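Local coordinates for nucleoprotein (Human coronavirus NL63, PDB 5EPW), which probably packages the positive-strand viral RNA genome into a helical ribonucleocapsid, this chain being its C-terminal, dimer-forming domain, at residues 65-70 and 110-115. Sequence-based numbering, arbitrary orientation.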
loop_
_atom_site.group_PDB
_atom_site.type_symbol
_atom_site.label_atom_id
_atom_site.label_comp_id
_atom_site.label_asym_id
_atom_site.label_seq_id
_atom_site.Cartn_x
_atom_site.Cartn_y
_atom_site.Cartn_z
ATOM N N PRO B 65 6.705 -9.694 -10.355
ATOM C CA PRO B 65 6.933 -8.380 -11.011
ATOM C C PRO B 65 5.683 -7.862 -11.775
ATOM O O PRO B 65 5.468 -6.627 -11.829
ATOM C CB PRO B 65 8.073 -8.703 -12.013
ATOM C CG PRO B 65 8.796 -9.804 -11.253
ATOM C CD PRO B 65 7.793 -10.686 -10.624
ATOM N N GLN B 66 4.903 -8.737 -12.394
ATOM C CA GLN B 66 3.687 -8.297 -13.131
ATOM C C GLN B 66 2.680 -7.726 -12.090
ATOM O O GLN B 66 2.057 -6.701 -12.371
ATOM C CB GLN B 66 3.024 -9.392 -13.962
ATOM C CG GLN B 66 1.836 -8.939 -14.754
ATOM C CD GLN B 66 1.549 -9.845 -15.888
ATOM O OE1 GLN B 66 1.540 -11.067 -15.691
ATOM N NE2 GLN B 66 1.107 -9.279 -16.963
ATOM N N LEU B 67 2.604 -8.355 -10.941
ATOM C CA LEU B 67 1.656 -7.898 -9.873
ATOM C C LEU B 67 2.095 -6.555 -9.404
ATOM O O LEU B 67 1.248 -5.639 -9.100
ATOM C CB LEU B 67 1.596 -8.938 -8.775
ATOM C CG LEU B 67 0.965 -10.228 -9.224
ATOM C CD1 LEU B 67 1.308 -11.313 -8.300
ATOM C CD2 LEU B 67 -0.524 -10.097 -9.345
ATOM N N ALA B 68 3.402 -6.342 -9.222
ATOM C CA ALA B 68 3.921 -5.078 -8.757
ATOM C C ALA B 68 3.566 -3.874 -9.612
ATOM O O ALA B 68 3.616 -2.697 -9.172
ATOM C CB ALA B 68 5.421 -5.160 -8.489
ATOM N N GLU B 69 3.290 -4.144 -10.893
ATOM C CA GLU B 69 2.876 -3.025 -11.745
ATOM C C GLU B 69 1.584 -2.326 -11.252
ATOM O O GLU B 69 1.338 -1.132 -11.648
ATOM C CB GLU B 69 2.599 -3.525 -13.178
ATOM C CG GLU B 69 3.897 -4.006 -13.860
ATOM C CD GLU B 69 4.842 -2.973 -14.169
ATOM O OE1 GLU B 69 4.518 -2.137 -15.012
ATOM O OE2 GLU B 69 5.827 -2.768 -13.453
ATOM N N LEU B 70 0.798 -3.025 -10.439
ATOM C CA LEU B 70 -0.525 -2.585 -9.945
ATOM C C LEU B 70 -0.539 -2.365 -8.398
ATOM O O LEU B 70 -1.587 -2.310 -7.796
ATOM C CB LEU B 70 -1.651 -3.466 -10.351
ATOM C CG LEU B 70 -1.917 -3.504 -11.860
ATOM C CD1 LEU B 70 -3.066 -4.366 -12.144
ATOM C CD2 LEU B 70 -2.021 -2.109 -12.524
ATOM N N PRO B 110 -5.597 -8.725 -15.583
ATOM C CA PRO B 110 -6.075 -10.059 -15.366
ATOM C C PRO B 110 -5.238 -10.918 -14.381
ATOM O O PRO B 110 -5.808 -11.690 -13.632
ATOM C CB PRO B 110 -6.012 -10.707 -16.774
ATOM C CG PRO B 110 -6.091 -9.536 -17.648
ATOM C CD PRO B 110 -5.417 -8.369 -17.025
ATOM N N LYS B 111 -3.910 -10.757 -14.422
ATOM C CA LYS B 111 -3.041 -11.450 -13.452
ATOM C C LYS B 111 -3.367 -11.028 -11.999
ATOM O O LYS B 111 -3.398 -11.869 -11.120
ATOM C CB LYS B 111 -1.625 -11.054 -13.778
ATOM C CG LYS B 111 -0.521 -11.644 -12.834
ATOM C CD LYS B 111 -0.518 -13.138 -12.856
ATOM C CE LYS B 111 0.665 -13.770 -12.107
ATOM N NZ LYS B 111 0.583 -15.260 -12.251
ATOM N N PHE B 112 -3.565 -9.714 -11.848
ATOM C CA PHE B 112 -3.936 -9.204 -10.451
ATOM C C PHE B 112 -5.238 -9.868 -9.967
ATOM O O PHE B 112 -5.360 -10.375 -8.886
ATOM C CB PHE B 112 -3.943 -7.744 -10.475
ATOM C CG PHE B 112 -4.046 -7.113 -9.106
ATOM C CD1 PHE B 112 -5.265 -6.995 -8.481
ATOM C CD2 PHE B 112 -2.908 -6.687 -8.514
ATOM C CE1 PHE B 112 -5.326 -6.396 -7.216
ATOM C CE2 PHE B 112 -2.923 -6.058 -7.262
ATOM C CZ PHE B 112 -4.133 -5.956 -6.609
ATOM N N ILE B 113 -6.280 -9.862 -10.848
ATOM C CA ILE B 113 -7.519 -10.417 -10.477
ATOM C C ILE B 113 -7.477 -11.887 -10.125
ATOM O O ILE B 113 -8.115 -12.359 -9.178
ATOM C CB ILE B 113 -8.585 -10.068 -11.608
ATOM C CG1 ILE B 113 -8.915 -8.595 -11.594
ATOM C CG2 ILE B 113 -9.851 -10.851 -11.284
ATOM C CD1 ILE B 113 -9.735 -8.064 -12.766
ATOM N N GLU B 114 -6.663 -12.687 -10.858
ATOM C CA GLU B 114 -6.400 -14.069 -10.525
ATOM C C GLU B 114 -5.910 -14.305 -9.130
ATOM O O GLU B 114 -6.200 -15.291 -8.478
ATOM C CB GLU B 114 -5.359 -14.676 -11.537
ATOM C CG GLU B 114 -6.005 -15.344 -12.750
ATOM C CD GLU B 114 -5.016 -15.558 -13.912
ATOM O OE1 GLU B 114 -3.787 -15.653 -13.674
ATOM O OE2 GLU B 114 -5.471 -15.513 -15.102
ATOM N N GLN B 115 -5.142 -13.338 -8.609
ATOM C CA GLN B 115 -4.561 -13.464 -7.320
ATOM C C GLN B 115 -5.546 -13.056 -6.148
ATOM O O GLN B 115 -5.182 -13.346 -4.990
ATOM C CB GLN B 115 -3.263 -12.637 -7.167
ATOM C CG GLN B 115 -2.246 -13.126 -8.199
ATOM C CD GLN B 115 -1.744 -14.491 -7.864
ATOM O OE1 GLN B 115 -1.362 -14.804 -6.702
ATOM N NE2 GLN B 115 -1.703 -15.383 -8.908
#
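Leu67 drives one methyl of its isopropyl tip, CD2, against helix 109-115, where it comes within 3.7 Å of Phe112 CA and also touches Lys111 CG and Gln115 CG. The CG of Leu67 stands anti to its own carbonyl carbon (chi1 -67°), and from there the tip bends nearer the second helix than the first bond of the side chain would suggest. Gln115 CG packs 3.7 Å from Leu67 CD2, the two chains crossing at about a right angle, while Gln115 OE1 accepts a hydrogen bond from Asp51 N; the backbone of Gln115 is bonded to Gly50. Lys111 crosses Leu67 just as steeply, Lys111 CG lying 3.8 Å from Leu67 CD2. Beyond that CG the lysine bends at chi2 (60°) and carries its ammonium away from the contact. Gln66, extended beyond CG, crosses this stem obliquely, its OE1 lying 3.6 Å from Lys111 CG without a hydrogen bond, while its NE2 is held by Asn108 OD1. At the other end Leu70 runs obliquely against Phe112: Leu70 CD1 lies 3.9 Å from Phe112 CB, and Leu70 CB 3.9 Å from Phe112 CD2. On the second subunit, Tyr96 packs on Phe112 and Phe78 on Leu67. This largely apolar packing joins short helix 64-68 and the turn after it to helix 109-115, the last helix of the chain, within the compact helical part of the coronavirus nucleocapsid dimerization domain, beside its subunit interface.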